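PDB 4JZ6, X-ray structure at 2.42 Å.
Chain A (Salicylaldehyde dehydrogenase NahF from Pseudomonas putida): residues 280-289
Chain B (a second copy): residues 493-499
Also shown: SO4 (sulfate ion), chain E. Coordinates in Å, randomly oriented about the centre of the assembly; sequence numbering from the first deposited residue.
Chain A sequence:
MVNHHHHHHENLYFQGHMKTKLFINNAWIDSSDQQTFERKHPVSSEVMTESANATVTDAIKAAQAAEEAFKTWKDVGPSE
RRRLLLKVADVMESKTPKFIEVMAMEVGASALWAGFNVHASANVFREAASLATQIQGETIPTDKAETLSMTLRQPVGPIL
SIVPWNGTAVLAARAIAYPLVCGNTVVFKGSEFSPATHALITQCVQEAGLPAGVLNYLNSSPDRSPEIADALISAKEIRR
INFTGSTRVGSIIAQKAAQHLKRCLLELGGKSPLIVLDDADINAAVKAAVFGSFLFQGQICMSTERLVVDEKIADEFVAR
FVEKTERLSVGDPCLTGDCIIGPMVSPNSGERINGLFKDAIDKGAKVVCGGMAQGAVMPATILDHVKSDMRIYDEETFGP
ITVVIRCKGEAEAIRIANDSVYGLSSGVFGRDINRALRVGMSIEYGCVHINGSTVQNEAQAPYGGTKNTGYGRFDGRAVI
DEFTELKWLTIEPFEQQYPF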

# COMPACT_ATOMS: atom_id res chain seq x y z
N ALA A 280 -34.97 0.00 14.41
CA ALA A 280 -34.08 0.81 15.24
C ALA A 280 -34.71 1.41 16.50
O ALA A 280 -35.90 1.72 16.54
N ASP A 281 -33.88 1.53 17.53
CA ASP A 281 -34.19 2.36 18.69
C ASP A 281 -34.08 3.79 18.19
O ASP A 281 -32.98 4.34 18.09
N ILE A 282 -35.22 4.40 17.85
CA ILE A 282 -35.23 5.72 17.22
C ILE A 282 -34.61 6.80 18.11
O ILE A 282 -33.89 7.67 17.63
N ASN A 283 -34.90 6.73 19.41
CA ASN A 283 -34.25 7.62 20.36
C ASN A 283 -32.73 7.56 20.22
O ASN A 283 -32.07 8.57 19.99
N ALA A 284 -32.19 6.35 20.32
CA ALA A 284 -30.75 6.13 20.26
C ALA A 284 -30.16 6.55 18.92
O ALA A 284 -29.04 7.08 18.86
N ALA A 285 -30.90 6.31 17.84
CA ALA A 285 -30.41 6.62 16.50
C ALA A 285 -30.37 8.12 16.26
O ALA A 285 -29.42 8.64 15.67
N VAL A 286 -31.41 8.82 16.72
CA VAL A 286 -31.45 10.27 16.61
C VAL A 286 -30.25 10.89 17.32
O VAL A 286 -29.59 11.77 16.77
N LYS A 287 -29.96 10.42 18.53
CA LYS A 287 -28.81 10.91 19.28
C LYS A 287 -27.50 10.70 18.53
O LYS A 287 -26.67 11.61 18.45
N ALA A 288 -27.32 9.52 17.96
CA ALA A 288 -26.11 9.26 17.19
C ALA A 288 -26.10 10.14 15.95
O ALA A 288 -25.05 10.64 15.55
N ALA A 289 -27.27 10.32 15.35
CA ALA A 289 -27.38 11.13 14.15
C ALA A 289 -27.01 12.59 14.43
O ALA A 289 -26.17 13.16 13.75
N PRO B 493 -24.04 -0.63 23.22
CA PRO B 493 -25.33 -0.67 23.91
C PRO B 493 -26.31 0.31 23.28
O PRO B 493 -25.88 1.25 22.61
N PHE B 494 -27.60 0.08 23.47
CA PHE B 494 -28.59 1.00 22.94
C PHE B 494 -28.46 2.36 23.64
O PHE B 494 -28.39 3.40 22.99
N GLU B 495 -28.40 2.33 24.97
CA GLU B 495 -28.28 3.55 25.75
C GLU B 495 -26.83 3.98 25.94
O GLU B 495 -26.05 3.28 26.59
N GLN B 496 -26.47 5.12 25.37
CA GLN B 496 -25.18 5.75 25.64
C GLN B 496 -25.28 7.29 25.62
O GLN B 496 -26.24 7.85 25.09
N GLN B 497 -24.30 7.96 26.22
CA GLN B 497 -24.34 9.41 26.38
C GLN B 497 -23.58 10.16 25.29
O GLN B 497 -22.54 9.71 24.80
N TYR B 498 -24.12 11.32 24.91
CA TYR B 498 -23.46 12.20 23.95
C TYR B 498 -23.36 13.62 24.50
O TYR B 498 -24.25 14.07 25.23
N PRO B 499 -22.28 14.33 24.15
CA PRO B 499 -22.02 15.70 24.62
C PRO B 499 -23.15 16.68 24.34
O PRO B 499 -23.45 17.52 25.18

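How does the chain B segment begin its contact with the helix of chain A? P493(B) stays out of reach of the other stretch, but its carbonyl O accepts a hydrogen bond from NE2 of Q496(B) at 3.1 Å, which ties the start of this irregular segment to its middle. Contact begins at F494(B), whose CA-to-CB bond runs sideways and whose chi1 is m. Its CB lies 3.6 Å from OD2 of D281(A), and that same oxygen approaches the aromatic ring obliquely. D281(A) points toward chain B with chi1 t, yet it also serves its own chain as the N-cap: its OD1 accepts from N of A284(A) at 3.2 Å, satisfying an amide that has no carbonyl of a preceding helical turn to bind. A284(A) also points toward chain B, and its CB lies 3.4 Å from O of F494(B).

What holds the lysine that reaches out from the helix? K287(A) points toward chain B and extends through chi angles m, t, m and t, bringing its ammonium group to E495(B). The glutamate leaves its backbone sideways, with chi1 between wells at -126° and chi2 m, but its end comes nearer, and NZ of K287(A) meets OE2 of E495(B) at 2.9 Å in a hydrogen-bonded salt bridge. The pairing of opposite charges is reinforced by the next residue's backbone, since NZ of K287(A) also donates to O of Q496(B) at 3.3 Å.

Where does water enter this polar cluster? Water 2 donates to O of F494(B) at 2.5 Å and accepts from N of Q496(B) at 2.8 Å, so it bridges two backbone groups of chain B; a weak bond from NZ of K287(A), 3.3 Å from the water oxygen, joins the helix to this bridge. The CA-to-CB bond of Q496(B) runs sideways; with chi1 p and chi2 t, its side chain makes no close contact with the chain A stretch, and its OE1 is bonded elsewhere in the structure. Q497(B) starts away from the helix, but its m, m conformation brings its end back, leaving OE1 of Q497(B) 4.4 Å from NZ of K287(A), a peripheral approach.

How does the segment close against the helix? Y498(B) points toward it with chi1 m, laying one face of its ring against backbone atoms C of K287(A) and N of A288(A). The aliphatic base of the lysine packs here too, CB of K287(A) lying 3.8 Å from CD2 of Y498(B), while CB of A288(A) is 3.7 Å from OH of Y498(B). OH of Y498(B) is 2.7 Å from the oxygen of water 1, which in turn donates to O of A284(A) at 2.9 Å, linking the ring's polar tip to the helix backbone. P499(B) lies beyond reach. At the start of the helix, a sulfate, probably from the crystallisation liquor, accepts from N of I282(A) through O3 at a very short 2.5 Å and from N of N283(A) through O4 at 3.2 Å.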

# COMPACT_ATOMS: atom_id res chain seq x y z
CB ALA A 280 -33.45 1.91 14.39
CB ASP A 281 -33.15 2.08 19.79
CG ASP A 281 -33.39 2.88 21.06
OD1 ASP A 281 -34.10 3.92 21.03
OD2 ASP A 281 -32.83 2.48 22.11
CB ILE A 282 -36.65 6.12 16.79
CG1 ILE A 282 -37.21 5.08 15.82
CG2 ILE A 282 -36.66 7.49 16.13
CD1 ILE A 282 -38.61 5.38 15.37
CB ASN A 283 -34.66 7.26 21.79
CG ASN A 283 -33.92 8.08 22.83
OD1 ASN A 283 -32.98 7.60 23.47
ND2 ASN A 283 -34.33 9.33 23.00
CB ALA A 284 -30.43 4.68 20.55
CB ALA A 285 -31.24 5.92 15.44
CB VAL A 286 -32.78 10.86 17.15
CG1 VAL A 286 -32.67 12.37 17.30
CG2 VAL A 286 -33.93 10.50 16.22
CB LYS A 287 -28.75 10.26 20.67
CG LYS A 287 -29.93 10.59 21.56
CD LYS A 287 -29.64 10.38 23.03
CE LYS A 287 -29.66 8.92 23.43
NZ LYS A 287 -29.38 8.75 24.89
CB ALA A 288 -26.04 7.80 16.80
CB ALA A 289 -28.78 11.03 13.56
CB PRO B 493 -24.97 -0.23 25.33
CG PRO B 493 -23.72 0.55 25.20
CD PRO B 493 -22.97 -0.11 24.09
CB PHE B 494 -30.01 0.44 23.10
CG PHE B 494 -30.19 -0.91 22.46
CD1 PHE B 494 -29.97 -1.08 21.10
CD2 PHE B 494 -30.59 -2.00 23.21
CE1 PHE B 494 -30.14 -2.32 20.51
CE2 PHE B 494 -30.76 -3.24 22.62
CZ PHE B 494 -30.54 -3.39 21.27
CB GLU B 495 -28.96 3.37 27.11
CG GLU B 495 -30.00 4.43 27.44
CD GLU B 495 -29.38 5.80 27.71
OE1 GLU B 495 -28.51 5.89 28.60
OE2 GLU B 495 -29.77 6.78 27.04
CB GLN B 496 -24.09 5.24 24.69
CG GLN B 496 -24.46 5.27 23.22
CD GLN B 496 -23.42 4.59 22.33
OE1 GLN B 496 -22.32 5.12 22.11
NE2 GLN B 496 -23.75 3.41 21.83
CB GLN B 497 -23.77 9.80 27.75
CG GLN B 497 -24.55 9.25 28.93
CD GLN B 497 -25.92 9.89 29.08
OE1 GLN B 497 -26.86 9.56 28.36
NE2 GLN B 497 -26.03 10.80 30.04
CB TYR B 498 -24.23 12.20 22.62
CG TYR B 498 -24.27 10.85 21.94
CD1 TYR B 498 -23.29 10.49 21.02
CD2 TYR B 498 -25.29 9.94 22.21
CE1 TYR B 498 -23.32 9.26 20.40
CE2 TYR B 498 -25.33 8.71 21.59
CZ TYR B 498 -24.34 8.38 20.68
OH TYR B 498 -24.38 7.16 20.06
CB PRO B 499 -20.77 16.11 23.84
CG PRO B 499 -20.67 15.13 22.71
CD PRO B 499 -21.23 13.86 23.24
S SO4 E . -38.13 4.13 20.03
O1 SO4 E . -39.46 4.39 19.49
O2 SO4 E . -38.23 3.10 21.07
O3 SO4 E . -37.28 3.65 18.95
O4 SO4 E . -37.56 5.35 20.61
O HOH W 1 -26.87 6.24 20.59
O HOH W 2 -28.44 5.87 23.50